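Local structure of soluble lytic transglycosylase B3 (Pseudomonas aeruginosa, 5ANZ) at residues 271-276 with 300-305. The protein probably acts as a lytic transglycosylase that cleaves peptidoglycan during bacterial cell-wall turnover, and binds a calcium ion. Residues are numbered along the deposited sequence; the frame is centred on the assembly and turned at random.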
loop_
_atom_site.group_PDB
_atom_site.type_symbol
_atom_site.label_atom_id
_atom_site.label_comp_id
_atom_site.label_asym_id
_atom_site.label_seq_id
_atom_site.Cartn_x
_atom_site.Cartn_y
_atom_site.Cartn_z
ATOM N N THR A 271 -6.658 -5.478 13.972
ATOM C CA THR A 271 -6.118 -5.558 15.327
ATOM C C THR A 271 -6.677 -6.744 16.105
ATOM O O THR A 271 -6.202 -7.060 17.201
ATOM C CB THR A 271 -6.425 -4.290 16.131
ATOM O OG1 THR A 271 -7.841 -4.067 16.121
ATOM C CG2 THR A 271 -5.711 -3.094 15.530
ATOM N N ILE A 272 -7.713 -7.371 15.559
ATOM C CA ILE A 272 -8.265 -8.580 16.160
ATOM C C ILE A 272 -7.676 -9.771 15.414
ATOM O O ILE A 272 -7.890 -9.933 14.210
ATOM C CB ILE A 272 -9.807 -8.618 16.107
ATOM C CG1 ILE A 272 -10.405 -7.456 16.908
ATOM C CG2 ILE A 272 -10.331 -9.953 16.637
ATOM C CD1 ILE A 272 -11.920 -7.477 16.989
ATOM N N ARG A 273 -6.891 -10.578 16.115
ATOM C CA ARG A 273 -6.302 -11.763 15.507
ATOM C C ARG A 273 -6.642 -13.009 16.318
ATOM O O ARG A 273 -6.657 -12.984 17.552
ATOM C CB ARG A 273 -4.786 -11.599 15.363
ATOM C CG ARG A 273 -4.410 -10.488 14.401
ATOM C CD ARG A 273 -2.929 -10.509 14.049
ATOM N NE ARG A 273 -2.098 -10.021 15.142
ATOM C CZ ARG A 273 -1.818 -8.740 15.345
ATOM N NH1 ARG A 273 -2.315 -7.818 14.530
ATOM N NH2 ARG A 273 -1.047 -8.382 16.364
ATOM N N LYS A 274 -6.939 -14.088 15.604
ATOM C CA LYS A 274 -7.337 -15.346 16.209
ATOM C C LYS A 274 -6.716 -16.486 15.426
ATOM O O LYS A 274 -6.568 -16.384 14.209
ATOM C CB LYS A 274 -8.863 -15.486 16.215
ATOM C CG LYS A 274 -9.593 -14.481 17.085
ATOM C CD LYS A 274 -11.089 -14.720 17.014
ATOM C CE LYS A 274 -11.856 -13.585 17.658
ATOM N NZ LYS A 274 -11.544 -13.450 19.104
ATOM N N PRO A 275 -6.349 -17.577 16.112
ATOM C CA PRO A 275 -5.861 -18.730 15.349
ATOM C C PRO A 275 -6.935 -19.221 14.386
ATOM O O PRO A 275 -8.120 -19.091 14.687
ATOM C CB PRO A 275 -5.571 -19.778 16.425
ATOM C CG PRO A 275 -5.491 -19.006 17.717
ATOM C CD PRO A 275 -6.404 -17.840 17.562
ATOM N N LEU A 276 -6.532 -19.755 13.239
ATOM C CA LEU A 276 -7.492 -20.275 12.265
ATOM C C LEU A 276 -8.429 -21.298 12.908
ATOM O O LEU A 276 -9.612 -21.366 12.573
ATOM C CB LEU A 276 -6.767 -20.906 11.080
ATOM C CG LEU A 276 -6.047 -19.935 10.151
ATOM C CD1 LEU A 276 -5.422 -20.701 9.006
ATOM C CD2 LEU A 276 -7.009 -18.874 9.635
ATOM N N GLN A 300 -2.216 -17.103 13.325
ATOM C CA GLN A 300 -3.071 -15.979 13.677
ATOM C C GLN A 300 -3.629 -15.322 12.428
ATOM O O GLN A 300 -2.904 -15.074 11.462
ATOM C CB GLN A 300 -2.306 -14.951 14.507
ATOM C CG GLN A 300 -1.854 -15.460 15.859
ATOM C CD GLN A 300 -3.003 -15.635 16.824
ATOM O OE1 GLN A 300 -3.985 -14.898 16.774
ATOM N NE2 GLN A 300 -2.888 -16.615 17.709
ATOM N N ALA A 301 -4.923 -15.038 12.439
ATOM C CA ALA A 301 -5.535 -14.396 11.276
ATOM C C ALA A 301 -6.581 -13.371 11.687
ATOM O O ALA A 301 -7.160 -13.467 12.765
ATOM C CB ALA A 301 -6.150 -15.455 10.354
ATOM N N SER A 302 -6.822 -12.401 10.812
ATOM C CA SER A 302 -7.858 -11.389 10.988
ATOM C C SER A 302 -8.890 -11.525 9.883
ATOM O O SER A 302 -8.568 -12.003 8.792
ATOM C CB SER A 302 -7.270 -9.974 10.956
ATOM O OG SER A 302 -6.315 -9.800 11.987
ATOM N N LEU A 303 -10.113 -11.090 10.174
ATOM C CA LEU A 303 -11.205 -11.101 9.200
ATOM C C LEU A 303 -11.297 -9.776 8.444
ATOM O O LEU A 303 -11.427 -8.706 9.050
ATOM C CB LEU A 303 -12.533 -11.398 9.898
ATOM C CG LEU A 303 -13.791 -11.193 9.055
ATOM C CD1 LEU A 303 -13.829 -12.191 7.922
ATOM C CD2 LEU A 303 -15.031 -11.329 9.939
ATOM N N LEU A 304 -11.211 -9.855 7.114
ATOM C CA LEU A 304 -11.344 -8.687 6.257
ATOM C C LEU A 304 -12.642 -8.719 5.437
ATOM O O LEU A 304 -12.929 -9.706 4.752
ATOM C CB LEU A 304 -10.137 -8.597 5.326
ATOM C CG LEU A 304 -10.034 -7.454 4.320
ATOM C CD1 LEU A 304 -9.764 -6.122 5.001
ATOM C CD2 LEU A 304 -8.934 -7.783 3.327
ATOM N N LEU A 305 -13.424 -7.644 5.526
ATOM C CA LEU A 305 -14.658 -7.500 4.749
ATOM C C LEU A 305 -14.610 -6.229 3.900
ATOM O O LEU A 305 -15.145 -5.199 4.312
ATOM C CB LEU A 305 -15.884 -7.428 5.662
ATOM C CG LEU A 305 -16.381 -8.650 6.428
ATOM C CD1 LEU A 305 -17.460 -8.235 7.419
ATOM C CD2 LEU A 305 -16.927 -9.678 5.455
HETATM O O HOH W 1 -10.363 -10.047 12.800
HETATM O O HOH W 2 -3.556 -8.458 11.446
#
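Lys274 and Ala301 form an antiparallel hydrogen-bonded pair joined by two backbone bonds, Lys274 N to Ala301 O at 2.9 Å and Ala301 N to Lys274 O at 2.8 Å. In the second, the amide approaches from above the carbonyl plane, 40° out of it. Ala301 O also takes a CA-H...O contact from Arg273 CA at 3.3 Å and a hydrogen bond from the indole NE1 of Trp279. The small Ala301 methyl lets Leu276 close in, with CD2 3.6 Å from CB. Pro275, which has no N-H to offer a neighbouring strand, suits the non-hydrogen-bonded site opposite Gln300; the two side chains run side by side, the carboxamide lying by the proline ring. Strand 274-275 is at one edge of a five-stranded antiparallel sheet within this chain, and Pro275 occupies the N-cap position, immediately before helix 276-280. On its other side, strand 300-304 pairs with strand 313-316. Serine's short hydroxyl suits buried Ser302: chi1 of -60°, anti to the carbonyl carbon, puts OG 2.7 Å from Ile272 O, with Leu270 O a second possible acceptor for its one proton. The aliphatic stem of exposed Arg273 packs against that hydroxyl, CG in close van der Waals contact at 3.2 Å. One water accepts from Leu303 N at 2.8 Å and lies within donating distance of Ile272 O. Another donates to Ser302 OG at 3.1 Å and weakly accepts from Arg273 NH1.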